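STU0660 (Streptococcus thermophilus, PDB 3ZTH) is a large Csn2 protein that takes part in CRISPR-mediated bacterial immunity, where it probably binds double-stranded DNA as a ring-shaped tetramer. Local coordinates at the interface of chains A and B and the interface of chains A and C. Residues are numbered along the deposited sequence; one frame, centred on the assembly and turned at random. Chains: chain A/B/C, STU0660.

Contacts 1 and 2 belong to one two-fold interface between chains A and B, the centres of their C-alpha atoms lying about 16 Å apart. They are joined on chain A by helix 177-192, which supplies A:Asp179 to contact 1 and A:His190 to contact 2, and on chain B by the continuous stretch 129-143, running from the end of helix 112-132 into strand 140-146. Contact 3 pairs chain A with chain C through C-terminal elements, about 51 Å from contact 1 and 57 Å from contact 2 between centres. Two separate symmetric surfaces on each subunit can thus close a four-chain assembly.

Contact 1: the interface of chains A and B. Residues chain A 164-166, 175, 179; chain B 139-140, 143.
An antiparallel beta bridge joins chains A and B here, pairing A:Ile165 with B:Val140 so that a strand end of each subunit helps hold two copies of the protein together. The two backbones run close together without a hydrogen bond across this patch: the alpha carbon CA of A:Ile165 faces the carbonyl O of B:Gln139 at 3.2 Å, and CA of B:Val140 faces the carbonyl O of A:Ala164 at 3.3 Å. The amide N of A:Glu166 stands 4.0 Å from O of B:Gln139, and no donor and acceptor across the patch come within bonding reach, so packing carries it. On one face, A:Ile165 and B:Gln139 lie alongside each other, pointing the same way. The isoleucine branch CG2, anti to its backbone N, rests on CB of B:Gln139 at 3.6 Å, while the glutamine chain turns sharply at chi2 (90°), carrying its amide away. B:Val140 instead crosses obliquely toward helix 177-192, CG2 of B:Val140 lying 3.9 Å from the carboxylate OD2 of A:Asp179. The methyl CG1 of A:Val175 is nearby. At the other end, B:His143 takes the crowded position between backbone N and carbonyl carbon (chi1 68°), and its CE1 corner touches the methyl CB of A:Ala164 at 3.8 Å. In the fold, the patch joins the end of strand 159-165 in chain A to the start of strand 140-146 in chain B, beside the first turn of helix 177-192.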
loop_
_atom_site.group_PDB
_atom_site.type_symbol
_atom_site.label_atom_id
_atom_site.label_comp_id
_atom_site.label_asym_id
_atom_site.label_seq_id
_atom_site.Cartn_x
_atom_site.Cartn_y
_atom_site.Cartn_z
ATOM N N ALA A 164 -24.526 -23.482 12.678
ATOM C CA ALA A 164 -25.218 -23.700 13.931
ATOM C C ALA A 164 -25.858 -25.070 14.057
ATOM O O ALA A 164 -26.165 -25.733 13.065
ATOM C CB ALA A 164 -26.274 -22.617 14.129
ATOM N N ILE A 165 -26.036 -25.481 15.306
ATOM C CA ILE A 165 -26.669 -26.742 15.636
ATOM C C ILE A 165 -27.825 -26.358 16.549
ATOM O O ILE A 165 -27.621 -26.031 17.723
ATOM C CB ILE A 165 -25.708 -27.686 16.379
ATOM C CG1 ILE A 165 -24.512 -28.013 15.482
ATOM C CG2 ILE A 165 -26.445 -28.961 16.771
ATOM C CD1 ILE A 165 -23.531 -28.983 16.086
ATOM N N GLU A 166 -29.033 -26.377 15.996
ATOM C CA GLU A 166 -30.222 -26.014 16.754
ATOM C C GLU A 166 -30.046 -24.583 17.242
ATOM O O GLU A 166 -30.216 -24.284 18.426
ATOM C CB GLU A 166 -30.420 -26.972 17.939
ATOM C CG GLU A 166 -30.786 -28.404 17.523
ATOM C CD GLU A 166 -30.852 -29.385 18.699
ATOM O OE1 GLU A 166 -29.800 -29.638 19.337
ATOM O OE2 GLU A 166 -31.958 -29.905 18.984
ATOM N N VAL A 175 -17.187 -28.249 13.290
ATOM C CA VAL A 175 -18.231 -28.921 12.539
ATOM C C VAL A 175 -17.611 -30.248 12.135
ATOM O O VAL A 175 -16.447 -30.298 11.748
ATOM C CB VAL A 175 -18.607 -28.126 11.264
ATOM C CG1 VAL A 175 -19.462 -28.977 10.340
ATOM C CG2 VAL A 175 -19.355 -26.858 11.642
ATOM N N ASP A 179 -19.543 -33.506 7.783
ATOM C CA ASP A 179 -20.519 -32.434 7.569
ATOM C C ASP A 179 -19.905 -31.311 6.752
ATOM O O ASP A 179 -20.592 -30.682 5.938
ATOM C CB ASP A 179 -21.028 -31.849 8.888
ATOM C CG ASP A 179 -21.945 -32.798 9.639
ATOM O OD1 ASP A 179 -22.854 -33.388 9.013
ATOM O OD2 ASP A 179 -21.761 -32.941 10.866
ATOM N N GLN B 139 -26.962 -32.081 11.999
ATOM C CA GLN B 139 -27.645 -31.080 12.815
ATOM C C GLN B 139 -27.072 -29.701 12.506
ATOM O O GLN B 139 -27.407 -28.716 13.166
ATOM C CB GLN B 139 -27.457 -31.350 14.313
ATOM C CG GLN B 139 -27.487 -32.807 14.715
ATOM C CD GLN B 139 -26.113 -33.438 14.668
ATOM O OE1 GLN B 139 -25.452 -33.445 13.623
ATOM N NE2 GLN B 139 -25.668 -33.973 15.804
ATOM N N VAL B 140 -26.203 -29.638 11.504
ATOM C CA VAL B 140 -25.570 -28.383 11.143
ATOM C C VAL B 140 -26.336 -27.616 10.085
ATOM O O VAL B 140 -26.839 -28.189 9.124
ATOM C CB VAL B 140 -24.143 -28.610 10.636
ATOM C CG1 VAL B 140 -23.421 -27.280 10.520
ATOM C CG2 VAL B 140 -23.406 -29.534 11.580
ATOM N N HIS B 143 -25.813 -20.531 7.637
ATOM C CA HIS B 143 -26.624 -19.329 7.499
ATOM C C HIS B 143 -25.767 -18.077 7.561
ATOM O O HIS B 143 -24.643 -18.101 8.071
ATOM C CB HIS B 143 -27.707 -19.263 8.582
ATOM C CG HIS B 143 -27.171 -19.048 9.961
ATOM N ND1 HIS B 143 -26.576 -20.050 10.693
ATOM C CD2 HIS B 143 -27.132 -17.938 10.737
ATOM C CE1 HIS B 143 -26.194 -19.569 11.864
ATOM N NE2 HIS B 143 -26.520 -18.290 11.915
#

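Contact 2: the interface of chains A and B. Residues chain A 101, 105, 108, 190; chain B 129, 132-135.
With CG anti to the carbonyl carbon (chi1 -64°) and an extended chain beyond it, A:Gln108 reaches tip to tip toward B:His132, whose own chi1 of -72° swings the imidazole out to meet it. The amide stands steeply over one face of the ring, the two planes 71° apart. Its oxygen OE1 is 3.1 Å from the imidazole NE2 of B:His132 but lies almost straight above that nitrogen, a poor position for a ring N-H bond. The rotation of the amide is set within chain A: NE2 of A:Gln108 donates to the carbonyl O of A:Ile105 at 2.8 Å, in the carbonyl plane. Beside this pair, the terminal methyl CD1 of A:Ile105 crosses B:Ile133 at about a right angle, 3.5 Å from its CG1. Farther along, methyl CD2 of B:Leu135 packs against A:His190 CE1 at 3.4 Å. The imidazole is turned nearly parallel to the B:Asn134 side-chain amide, in an offset plane, with that residue's backbone carbonyl carbon at its edge, and its ND1 makes a weak hydrogen bond to the A:Tyr101 hydroxyl OH (3.5 Å). The site packs the linker after helix 112-132 of chain B onto two helices of chain A, probably helping to fix the course of the long helix in the dimer.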
loop_
_atom_site.group_PDB
_atom_site.type_symbol
_atom_site.label_atom_id
_atom_site.label_comp_id
_atom_site.label_asym_id
_atom_site.label_seq_id
_atom_site.Cartn_x
_atom_site.Cartn_y
_atom_site.Cartn_z
ATOM N N TYR A 101 -22.693 -18.643 -5.771
ATOM C CA TYR A 101 -23.929 -19.161 -5.202
ATOM C C TYR A 101 -24.792 -18.073 -4.569
ATOM O O TYR A 101 -25.979 -17.960 -4.873
ATOM C CB TYR A 101 -23.602 -20.227 -4.156
ATOM C CG TYR A 101 -24.782 -20.688 -3.334
ATOM C CD1 TYR A 101 -25.856 -21.357 -3.923
ATOM C CD2 TYR A 101 -24.811 -20.482 -1.957
ATOM C CE1 TYR A 101 -26.929 -21.814 -3.155
ATOM C CE2 TYR A 101 -25.873 -20.929 -1.183
ATOM C CZ TYR A 101 -26.925 -21.593 -1.786
ATOM O OH TYR A 101 -27.974 -22.024 -1.008
ATOM N N ILE A 105 -28.770 -16.291 -5.262
ATOM C CA ILE A 105 -29.777 -16.201 -4.211
ATOM C C ILE A 105 -30.220 -14.775 -3.931
ATOM O O ILE A 105 -31.411 -14.497 -3.838
ATOM C CB ILE A 105 -29.260 -16.823 -2.889
ATOM C CG1 ILE A 105 -29.290 -18.350 -2.987
ATOM C CG2 ILE A 105 -30.091 -16.329 -1.704
ATOM C CD1 ILE A 105 -28.945 -19.048 -1.694
ATOM N N GLN A 108 -33.177 -11.520 -6.368
ATOM C CA GLN A 108 -34.606 -11.829 -6.319
ATOM C C GLN A 108 -35.423 -10.562 -6.106
ATOM O O GLN A 108 -35.155 -9.797 -5.181
ATOM C CB GLN A 108 -34.916 -12.803 -5.184
ATOM C CG GLN A 108 -34.274 -14.160 -5.325
ATOM C CD GLN A 108 -34.804 -15.146 -4.307
ATOM O OE1 GLN A 108 -35.933 -15.632 -4.422
ATOM N NE2 GLN A 108 -33.997 -15.438 -3.289
ATOM N N HIS A 190 -26.523 -26.801 -5.501
ATOM C CA HIS A 190 -27.392 -25.673 -5.795
ATOM C C HIS A 190 -26.796 -24.749 -6.840
ATOM O O HIS A 190 -27.530 -24.155 -7.626
ATOM C CB HIS A 190 -27.702 -24.894 -4.510
ATOM C CG HIS A 190 -28.384 -25.715 -3.457
ATOM N ND1 HIS A 190 -28.675 -25.225 -2.201
ATOM C CD2 HIS A 190 -28.805 -27.004 -3.463
ATOM C CE1 HIS A 190 -29.240 -26.178 -1.478
ATOM N NE2 HIS A 190 -29.330 -27.266 -2.220
HETATM N N MSE B 129 -32.702 -14.280 2.750
HETATM C CA MSE B 129 -31.646 -15.106 2.186
HETATM C C MSE B 129 -31.567 -16.429 2.914
HETATM O O MSE B 129 -31.433 -17.479 2.289
HETATM C CB MSE B 129 -30.300 -14.406 2.286
HETATM C CG MSE B 129 -30.096 -13.310 1.277
HETATM SE SE MSE B 129 -28.324 -12.583 1.472
HETATM C CE MSE B 129 -27.336 -13.963 0.536
ATOM N N HIS B 132 -34.124 -18.910 1.506
ATOM C CA HIS B 132 -33.754 -19.495 0.227
ATOM C C HIS B 132 -32.476 -20.295 0.352
ATOM O O HIS B 132 -32.229 -21.209 -0.435
ATOM C CB HIS B 132 -33.614 -18.406 -0.828
ATOM C CG HIS B 132 -34.924 -17.819 -1.246
ATOM N ND1 HIS B 132 -35.856 -18.530 -1.973
ATOM C CD2 HIS B 132 -35.480 -16.608 -1.004
ATOM C CE1 HIS B 132 -36.930 -17.783 -2.160
ATOM N NE2 HIS B 132 -36.728 -16.612 -1.581
ATOM N N ILE B 133 -31.657 -19.942 1.338
ATOM C CA ILE B 133 -30.427 -20.678 1.583
ATOM C C ILE B 133 -30.896 -21.948 2.263
ATOM O O ILE B 133 -31.596 -21.906 3.276
ATOM C CB ILE B 133 -29.473 -19.930 2.521
ATOM C CG1 ILE B 133 -28.847 -18.747 1.782
ATOM C CG2 ILE B 133 -28.398 -20.887 3.031
ATOM C CD1 ILE B 133 -27.869 -17.955 2.622
ATOM N N ASN B 134 -30.510 -23.079 1.698
ATOM C CA ASN B 134 -30.932 -24.356 2.221
ATOM C C ASN B 134 -29.761 -25.328 2.277
ATOM O O ASN B 134 -29.622 -26.216 1.432
ATOM C CB ASN B 134 -32.059 -24.888 1.333
ATOM C CG ASN B 134 -32.446 -26.300 1.667
ATOM O OD1 ASN B 134 -32.810 -26.605 2.808
ATOM N ND2 ASN B 134 -32.375 -27.184 0.669
ATOM N N LEU B 135 -28.916 -25.145 3.283
ATOM C CA LEU B 135 -27.753 -25.993 3.461
ATOM C C LEU B 135 -27.709 -26.569 4.868
ATOM O O LEU B 135 -27.146 -25.964 5.781
ATOM C CB LEU B 135 -26.479 -25.197 3.170
ATOM C CG LEU B 135 -26.391 -24.653 1.743
ATOM C CD1 LEU B 135 -25.016 -24.057 1.507
ATOM C CD2 LEU B 135 -26.660 -25.768 0.746
#

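Contact 3: the interface of chains A and C. Residues chain A 278-280, 282, 313; chain C 337-338, 341-342.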
loop_
_atom_site.group_PDB
_atom_site.type_symbol
_atom_site.label_atom_id
_atom_site.label_comp_id
_atom_site.label_asym_id
_atom_site.label_seq_id
_atom_site.Cartn_x
_atom_site.Cartn_y
_atom_site.Cartn_z
ATOM N N TYR A 278 -5.609 -67.424 -12.942
ATOM C CA TYR A 278 -5.749 -67.912 -11.575
ATOM C C TYR A 278 -5.253 -69.357 -11.435
ATOM O O TYR A 278 -5.665 -70.248 -12.186
ATOM C CB TYR A 278 -7.202 -67.820 -11.125
ATOM C CG TYR A 278 -7.336 -67.595 -9.645
ATOM C CD1 TYR A 278 -7.024 -66.359 -9.085
ATOM C CD2 TYR A 278 -7.767 -68.612 -8.799
ATOM C CE1 TYR A 278 -7.138 -66.133 -7.720
ATOM C CE2 TYR A 278 -7.884 -68.398 -7.426
ATOM C CZ TYR A 278 -7.569 -67.159 -6.896
ATOM O OH TYR A 278 -7.675 -66.940 -5.543
ATOM N N PRO A 279 -4.375 -69.608 -10.450
ATOM C CA PRO A 279 -3.797 -70.930 -10.182
ATOM C C PRO A 279 -4.750 -71.952 -9.567
ATOM O O PRO A 279 -4.327 -73.036 -9.155
ATOM C CB PRO A 279 -2.639 -70.606 -9.250
ATOM C CG PRO A 279 -3.206 -69.490 -8.432
ATOM C CD PRO A 279 -3.879 -68.615 -9.481
ATOM N N SER A 280 -6.032 -71.622 -9.509
ATOM C CA SER A 280 -6.998 -72.534 -8.920
ATOM C C SER A 280 -8.332 -72.471 -9.642
ATOM O O SER A 280 -8.621 -71.504 -10.347
ATOM C CB SER A 280 -7.176 -72.184 -7.436
ATOM O OG SER A 280 -8.403 -72.664 -6.919
ATOM N N ASP A 282 -11.073 -72.566 -7.998
ATOM C CA ASP A 282 -11.913 -71.803 -7.097
ATOM C C ASP A 282 -11.771 -70.314 -7.373
ATOM O O ASP A 282 -11.329 -69.548 -6.519
ATOM C CB ASP A 282 -11.545 -72.110 -5.646
ATOM C CG ASP A 282 -11.899 -73.525 -5.245
ATOM O OD1 ASP A 282 -13.053 -73.938 -5.485
ATOM O OD2 ASP A 282 -11.030 -74.223 -4.684
ATOM N N VAL A 313 -4.784 -64.544 -1.114
ATOM C CA VAL A 313 -5.561 -64.263 -2.318
ATOM C C VAL A 313 -5.221 -62.921 -2.954
ATOM O O VAL A 313 -5.093 -62.820 -4.185
ATOM C CB VAL A 313 -7.084 -64.314 -2.023
ATOM C CG1 VAL A 313 -7.868 -63.667 -3.156
ATOM C CG2 VAL A 313 -7.524 -65.761 -1.863
ATOM N N PRO C 337 -9.839 -73.733 0.595
ATOM C CA PRO C 337 -9.272 -75.067 0.339
ATOM C C PRO C 337 -8.105 -75.160 -0.653
ATOM O O PRO C 337 -7.336 -76.123 -0.623
ATOM C CB PRO C 337 -10.486 -75.866 -0.122
ATOM C CG PRO C 337 -11.308 -74.829 -0.827
ATOM C CD PRO C 337 -11.232 -73.658 0.118
ATOM N N ASP C 338 -7.978 -74.168 -1.528
ATOM C CA ASP C 338 -6.910 -74.159 -2.521
ATOM C C ASP C 338 -5.636 -73.522 -1.977
ATOM O O ASP C 338 -4.701 -73.239 -2.727
ATOM C CB ASP C 338 -7.377 -73.419 -3.776
ATOM C CG ASP C 338 -8.234 -72.209 -3.450
ATOM O OD1 ASP C 338 -9.282 -72.395 -2.795
ATOM O OD2 ASP C 338 -7.869 -71.079 -3.846
ATOM N N LEU C 341 -2.360 -74.536 -3.633
ATOM C CA LEU C 341 -2.089 -74.112 -5.003
ATOM C C LEU C 341 -1.673 -72.644 -5.102
ATOM O O LEU C 341 -0.825 -72.287 -5.918
ATOM C CB LEU C 341 -3.322 -74.361 -5.876
ATOM C CG LEU C 341 -3.681 -75.822 -6.152
ATOM C CD1 LEU C 341 -5.115 -75.911 -6.636
ATOM C CD2 LEU C 341 -2.717 -76.399 -7.180
ATOM N N LEU C 342 -2.272 -71.794 -4.272
ATOM C CA LEU C 342 -1.947 -70.374 -4.288
ATOM C C LEU C 342 -0.500 -70.128 -3.863
ATOM O O LEU C 342 0.223 -69.358 -4.504
ATOM C CB LEU C 342 -2.893 -69.601 -3.367
ATOM C CG LEU C 342 -4.383 -69.666 -3.704
ATOM C CD1 LEU C 342 -5.142 -68.735 -2.775
ATOM C CD2 LEU C 342 -4.615 -69.266 -5.154
#
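One face of the A:Tyr278 ring carries CD of the following A:Pro279, 3.6 Å above the plane toward the rim, while the carbonyl carbon of A:Ser280 lies at the ring edge. Over that same face, by the hydroxyl end, comes methyl CD2 of C:Leu342, 3.9 Å from the phenol OH of A:Tyr278. This methyl also meets CG of A:Pro279 at 3.6 Å, the two side chains crossing at about a right angle, and its sister CD1 touches CG2 of A:Val313 at 3.9 Å. C:Leu342 thus fits between proline, tyrosine and valine, with C:Leu341 lying along the carbonyl O of A:Pro279. The polar half is less easily satisfied. C:Asp338 takes the crowded position between backbone N and carbonyl carbon (chi1 38°), which brings its OD1 within 3.2 Å of OD2 of A:Asp282, the carboxylate planes 50° apart. Two oxygens that normally only accept would repel; a shared proton or a cation could relieve this, and the structure alone shows neither. Nearby, OG of A:Ser280 accepts a hydrogen bond from the backbone N of A:Asp282 at 2.9 Å, which steadies the loop's turn and holds the hydroxyl beside CB of C:Asp338. In the fold, the chain A loop between helices 267-277 and 286-296, with the start of helix 312-324, receives the first turn of the C-terminal helix 339-345 of chain C and the residues just before it.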